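Local coordinates for stage 0 sporulation protein A homolog (Desulfitobacterium hafniense, PDB 3MJQ) that forms the PAS domain of a larger protein that probably has diguanylate cyclase activity and may help to regulate sporulation, at residues A[10-15]-A[23-28]; A[88-93]-A[101-106]. The protein carries 1 engineered substitution. One frame throughout, in Å; residues are numbered along the deposited sequence.

In the fold
From the N terminus, the chain first makes a hairpin: contact 1 closes it by bringing together 10-15 and 23-28, with seven residues between them, and joins strand 11-16 to strand 21-24 and to helix 27-32. The rest of helix 27-32, three further helices and the edge strand 70-76 intervene before contact 2 pairs 88-93 with 101-106 across a second hairpin. The two are in series, neither nested nor crossed, yet they meet in space, with centres about 9 Å apart. Strand 98-106 lies directly beside strand 11-16, and probable backbone hydrogen bonds run from Ile104 N to Met11 O and from Ala102 N to Leu13 O. Together the hairpins supply four of the five strands of the antiparallel PAS sheet.

Contact 1. Residues A[10-15]-A[23-28]; sequences DMILII and YANTAV
The ring of Tyr23 meets Ile12 at its edge, where CG2 of Ile12 lies near the ring plane, 4.1 Å from Tyr23 CE2. The second flat group, the Asn25 amide, is gripped at both ends. Its ND2 donates to Asp10 O at 3.0 Å, nearly straight (166°) and within the amide plane, whereas OD1 receives the N-H of Ile12 from well above its carbonyl plane, at 3.2 Å. A chi1 of 61° puts CG between the backbone N and the carbonyl carbon, on the side of strand 11-16, and the two hydrogen bonds then fix how the amide is turned. They suit asparagine, whose short side chain offers donor and acceptor together. Beyond the Leu13-Ala24 pair a weak backbone bond from Asn25 N to Ile12 O remains, and the side chain supplements it. Before it, Ile14 and Tyr23 form a hydrogen-bonded antiparallel pair, Ile14 N to Tyr23 O at 2.9 Å and Tyr23 N to Ile14 O at 3.2 Å. Leu13 and Ala24, a non-hydrogen-bonded pair, share the other face; the small alanine suits the close approach of the strands there. CD2 of Leu13 lies beside Ala24 CB and reaches Val28 CG2 at 3.5 Å. Further along, Met11, a selenomethionine, rests its CG 4.1 Å from Ala27 CB. Leu39 and Met40 of helix 36-41 pack on Ala24, and Leu39 also on Val28, while Leu5 touches Ile12 and Tyr23 on the Tyr23 side. Strand 11-16 thus stands between strand 21-24 and strand 98-106, and helix 27-32 follows strand 21-24.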
loop_
_atom_site.group_PDB
_atom_site.type_symbol
_atom_site.label_atom_id
_atom_site.label_comp_id
_atom_site.label_asym_id
_atom_site.label_seq_id
_atom_site.Cartn_x
_atom_site.Cartn_y
_atom_site.Cartn_z
ATOM N N ASP A 10 6.610 6.025 3.869
ATOM C CA ASP A 10 5.276 6.236 4.407
ATOM C C ASP A 10 4.975 5.269 5.544
ATOM O O ASP A 10 5.431 4.126 5.546
ATOM C CB ASP A 10 4.232 6.070 3.310
ATOM C CG ASP A 10 4.122 7.288 2.415
ATOM O OD1 ASP A 10 5.095 8.070 2.338
ATOM O OD2 ASP A 10 3.060 7.456 1.777
HETATM N N MSE A 11 4.182 5.741 6.500
HETATM C CA MSE A 11 3.802 4.952 7.662
HETATM C C MSE A 11 2.823 3.832 7.290
HETATM O O MSE A 11 1.793 4.055 6.642
HETATM C CB MSE A 11 3.190 5.858 8.736
HETATM C CG MSE A 11 4.108 6.935 9.289
HETATM SE SE MSE A 11 3.153 8.192 10.430
HETATM C CE MSE A 11 2.392 9.338 9.031
ATOM N N ILE A 12 3.172 2.618 7.699
ATOM C CA ILE A 12 2.351 1.471 7.413
ATOM C C ILE A 12 2.059 0.787 8.708
ATOM O O ILE A 12 2.961 0.513 9.492
ATOM C CB ILE A 12 3.055 0.456 6.500
ATOM C CG1 ILE A 12 3.163 1.004 5.078
ATOM C CG2 ILE A 12 2.279 -0.861 6.503
ATOM C CD1 ILE A 12 3.976 0.125 4.160
ATOM N N LEU A 13 0.780 0.514 8.917
ATOM C CA LEU A 13 0.309 -0.155 10.111
ATOM C C LEU A 13 -0.669 -1.217 9.664
ATOM O O LEU A 13 -1.285 -1.101 8.604
ATOM C CB LEU A 13 -0.444 0.822 11.022
ATOM C CG LEU A 13 0.219 2.109 11.518
ATOM C CD1 LEU A 13 -0.824 2.961 12.233
ATOM C CD2 LEU A 13 1.378 1.795 12.470
ATOM N N ILE A 14 -0.784 -2.263 10.464
ATOM C CA ILE A 14 -1.755 -3.303 10.198
ATOM C C ILE A 14 -2.512 -3.281 11.521
ATOM O O ILE A 14 -1.910 -3.442 12.574
ATOM C CB ILE A 14 -1.098 -4.686 9.957
ATOM C CG1 ILE A 14 -0.614 -4.814 8.514
ATOM C CG2 ILE A 14 -2.115 -5.783 10.163
ATOM C CD1 ILE A 14 0.697 -4.186 8.243
ATOM N N ILE A 15 -3.815 -3.043 11.488
ATOM C CA ILE A 15 -4.570 -2.979 12.733
ATOM C C ILE A 15 -5.785 -3.887 12.683
ATOM O O ILE A 15 -6.468 -3.965 11.660
ATOM C CB ILE A 15 -4.982 -1.510 13.043
ATOM C CG1 ILE A 15 -6.044 -1.022 12.062
ATOM C CG2 ILE A 15 -3.772 -0.589 12.882
ATOM C CD1 ILE A 15 -7.439 -1.157 12.572
ATOM N N TYR A 23 0.976 -4.557 13.300
ATOM C CA TYR A 23 2.249 -4.231 12.654
ATOM C C TYR A 23 2.464 -2.741 12.398
ATOM O O TYR A 23 1.514 -2.001 12.168
ATOM C CB TYR A 23 2.358 -4.946 11.317
ATOM C CG TYR A 23 3.593 -4.560 10.553
ATOM C CD1 TYR A 23 4.824 -5.114 10.864
ATOM C CD2 TYR A 23 3.531 -3.619 9.534
ATOM C CE1 TYR A 23 5.962 -4.747 10.176
ATOM C CE2 TYR A 23 4.658 -3.240 8.840
ATOM C CZ TYR A 23 5.876 -3.810 9.164
ATOM O OH TYR A 23 7.006 -3.459 8.462
ATOM N N ALA A 24 3.726 -2.325 12.411
ATOM C CA ALA A 24 4.088 -0.936 12.160
ATOM C C ALA A 24 5.530 -0.913 11.714
ATOM O O ALA A 24 6.294 -1.797 12.075
ATOM C CB ALA A 24 3.921 -0.110 13.410
ATOM N N ASN A 25 5.904 0.097 10.938
ATOM C CA ASN A 25 7.266 0.204 10.443
ATOM C C ASN A 25 8.023 1.365 11.052
ATOM O O ASN A 25 7.438 2.278 11.626
ATOM C CB ASN A 25 7.275 0.322 8.914
ATOM C CG ASN A 25 6.537 1.561 8.404
ATOM O OD1 ASN A 25 6.013 2.351 9.182
ATOM N ND2 ASN A 25 6.499 1.729 7.089
ATOM N N THR A 26 9.340 1.315 10.914
ATOM C CA THR A 26 10.231 2.340 11.466
ATOM C C THR A 26 9.659 3.760 11.290
ATOM O O THR A 26 9.861 4.647 12.135
ATOM C CB THR A 26 11.605 2.288 10.751
ATOM O OG1 THR A 26 12.563 3.124 11.404
ATOM C CG2 THR A 26 11.418 2.724 9.286
ATOM N N ALA A 27 8.957 3.952 10.181
ATOM C CA ALA A 27 8.368 5.221 9.814
ATOM C C ALA A 27 7.443 5.771 10.885
ATOM O O ALA A 27 7.421 6.979 11.131
ATOM C CB ALA A 27 7.621 5.052 8.500
ATOM N N VAL A 28 6.674 4.887 11.513
ATOM C CA VAL A 28 5.742 5.308 12.540
ATOM C C VAL A 28 6.490 5.848 13.758
ATOM O O VAL A 28 6.323 7.011 14.131
ATOM C CB VAL A 28 4.826 4.148 12.937
ATOM C CG1 VAL A 28 3.690 4.655 13.767
ATOM C CG2 VAL A 28 4.286 3.485 11.700
#

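Contact 2. Residues A[88-93]-A[101-106]; sequences RIWQGK and FAIIKD
Trp90 lies against Phe101 and Ile103, and these three side chains make the apolar centre of the hairpin. CE3 of the indole is 3.8 Å from Phe101 CD2, the two rings crossing obliquely, while CZ3 touches Ile103 CD1 at 3.7 Å. A chi1 of -74° sets CG anti to the carbonyl carbon, and chi2 of -87° turns the indole so that its six-membered ring meets both residues. That broad ring suits a place where it reaches Phe101 and Ile103, two residues apart on the same face of the partner strand. On the other face Ile89 CG2 packs on Ala102 CB at 4.0 Å, a light contact between a branched side chain and a small one. Between the two faces runs the backbone ladder: Arg88 N to Ile103 O and Ile103 N to Arg88 O, both 2.9 Å, then Trp90 N to Phe101 O at 2.8 Å and Phe101 N to Trp90 O at 2.7 Å. At the polar edge, Trp90 NE1 is hydrogen-bonded to Asp10 OD2 of the second subunit, and Lys105 makes a salt bridge with Glu69 of that subunit. Arg88 packs on Trp90 of the second subunit, with that subunit's like-charged Arg88 near its end, perhaps at some electrostatic cost. The chemistry is therefore that of a sheet face which also serves as a dimer surface: apolar in the middle, with an indole N-H and the Lys105 ammonium finding partners on the other chain.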
loop_
_atom_site.group_PDB
_atom_site.type_symbol
_atom_site.label_atom_id
_atom_site.label_comp_id
_atom_site.label_asym_id
_atom_site.label_seq_id
_atom_site.Cartn_x
_atom_site.Cartn_y
_atom_site.Cartn_z
ATOM N N ARG A 88 -4.617 5.505 3.371
ATOM C CA ARG A 88 -5.283 4.646 2.410
ATOM C C ARG A 88 -5.318 3.282 3.091
ATOM O O ARG A 88 -4.302 2.826 3.662
ATOM C CB ARG A 88 -4.491 4.595 1.103
ATOM C CG ARG A 88 -4.542 5.924 0.367
ATOM C CD ARG A 88 -3.448 6.101 -0.675
ATOM N NE ARG A 88 -3.237 7.516 -0.991
ATOM C CZ ARG A 88 -4.140 8.297 -1.577
ATOM N NH1 ARG A 88 -5.324 7.800 -1.925
ATOM N NH2 ARG A 88 -3.862 9.579 -1.799
ATOM N N ILE A 89 -6.491 2.650 3.067
ATOM C CA ILE A 89 -6.644 1.352 3.704
ATOM C C ILE A 89 -7.152 0.230 2.802
ATOM O O ILE A 89 -7.924 0.452 1.870
ATOM C CB ILE A 89 -7.549 1.447 4.950
ATOM C CG1 ILE A 89 -9.010 1.549 4.534
ATOM C CG2 ILE A 89 -7.167 2.671 5.791
ATOM C CD1 ILE A 89 -9.956 1.455 5.713
ATOM N N TRP A 90 -6.675 -0.978 3.094
ATOM C CA TRP A 90 -7.031 -2.183 2.371
ATOM C C TRP A 90 -7.398 -3.225 3.399
ATOM O O TRP A 90 -6.748 -3.339 4.435
ATOM C CB TRP A 90 -5.848 -2.681 1.541
ATOM C CG TRP A 90 -5.597 -1.854 0.326
ATOM C CD1 TRP A 90 -6.166 -2.008 -0.905
ATOM C CD2 TRP A 90 -4.768 -0.690 0.244
ATOM N NE1 TRP A 90 -5.746 -1.010 -1.743
ATOM C CE2 TRP A 90 -4.888 -0.186 -1.065
ATOM C CE3 TRP A 90 -3.936 -0.024 1.156
ATOM C CZ2 TRP A 90 -4.208 0.958 -1.492
ATOM C CZ3 TRP A 90 -3.263 1.113 0.730
ATOM C CH2 TRP A 90 -3.406 1.592 -0.585
ATOM N N GLN A 91 -8.451 -3.977 3.112
ATOM C CA GLN A 91 -8.904 -5.011 4.018
ATOM C C GLN A 91 -8.141 -6.283 3.763
ATOM O O GLN A 91 -8.238 -6.868 2.690
ATOM C CB GLN A 91 -10.390 -5.260 3.824
ATOM C CG GLN A 91 -11.226 -4.032 4.082
ATOM C CD GLN A 91 -12.699 -4.302 3.927
ATOM O OE1 GLN A 91 -13.283 -5.093 4.677
ATOM N NE2 GLN A 91 -13.321 -3.651 2.944
ATOM N N GLY A 92 -7.367 -6.695 4.756
ATOM C CA GLY A 92 -6.598 -7.919 4.635
ATOM C C GLY A 92 -6.906 -8.806 5.823
ATOM O O GLY A 92 -7.934 -8.630 6.476
ATOM N N LYS A 93 -6.029 -9.763 6.103
ATOM C CA LYS A 93 -6.178 -10.677 7.244
ATOM C C LYS A 93 -4.757 -10.991 7.666
ATOM O O LYS A 93 -3.951 -11.392 6.832
ATOM C CB LYS A 93 -6.931 -11.934 6.823
ATOM C CG LYS A 93 -8.416 -11.675 6.661
ATOM C CD LYS A 93 -8.917 -12.149 5.310
ATOM C CE LYS A 93 -9.714 -13.430 5.442
ATOM N NZ LYS A 93 -10.618 -13.353 6.626
ATOM N N PHE A 101 -5.156 -2.870 6.525
ATOM C CA PHE A 101 -3.793 -2.605 6.076
ATOM C C PHE A 101 -3.771 -1.134 5.691
ATOM O O PHE A 101 -4.467 -0.713 4.774
ATOM C CB PHE A 101 -3.435 -3.461 4.868
ATOM C CG PHE A 101 -2.101 -3.130 4.273
ATOM C CD1 PHE A 101 -0.958 -3.133 5.064
ATOM C CD2 PHE A 101 -1.982 -2.821 2.924
ATOM C CE1 PHE A 101 0.286 -2.833 4.521
ATOM C CE2 PHE A 101 -0.741 -2.522 2.375
ATOM C CZ PHE A 101 0.395 -2.529 3.179
ATOM N N ALA A 102 -2.963 -0.349 6.388
ATOM C CA ALA A 102 -2.935 1.074 6.124
ATOM C C ALA A 102 -1.581 1.667 5.789
ATOM O O ALA A 102 -0.570 1.399 6.453
ATOM C CB ALA A 102 -3.521 1.816 7.314
ATOM N N ILE A 103 -1.589 2.491 4.747
ATOM C CA ILE A 103 -0.400 3.196 4.314
ATOM C C ILE A 103 -0.805 4.662 4.488
ATOM O O ILE A 103 -1.779 5.135 3.891
ATOM C CB ILE A 103 -0.047 2.859 2.847
ATOM C CG1 ILE A 103 -0.050 1.323 2.673
ATOM C CG2 ILE A 103 1.323 3.463 2.482
ATOM C CD1 ILE A 103 0.352 0.816 1.293
ATOM N N ILE A 104 -0.059 5.357 5.341
ATOM C CA ILE A 104 -0.346 6.740 5.669
ATOM C C ILE A 104 0.659 7.775 5.185
ATOM O O ILE A 104 1.854 7.669 5.472
ATOM C CB ILE A 104 -0.486 6.857 7.171
ATOM C CG1 ILE A 104 -1.501 5.810 7.627
ATOM C CG2 ILE A 104 -0.934 8.266 7.562
ATOM C CD1 ILE A 104 -1.434 5.509 9.088
ATOM N N LYS A 105 0.151 8.782 4.464
ATOM C CA LYS A 105 0.968 9.880 3.933
ATOM C C LYS A 105 0.929 11.125 4.828
ATOM O O LYS A 105 -0.141 11.684 5.105
ATOM C CB LYS A 105 0.513 10.269 2.521
ATOM C CG LYS A 105 1.339 11.395 1.903
ATOM C CD LYS A 105 0.903 11.732 0.484
ATOM C CE LYS A 105 1.685 12.918 -0.043
ATOM N NZ LYS A 105 1.068 13.450 -1.275
ATOM N N ASP A 106 2.098 11.549 5.292
ATOM C CA ASP A 106 2.180 12.740 6.116
ATOM C C ASP A 106 1.902 13.925 5.192
ATOM O O ASP A 106 2.655 14.173 4.253
ATOM C CB ASP A 106 3.575 12.855 6.714
ATOM C CG ASP A 106 3.785 14.156 7.435
ATOM O OD1 ASP A 106 2.880 15.015 7.381
ATOM O OD2 ASP A 106 4.858 14.322 8.050
#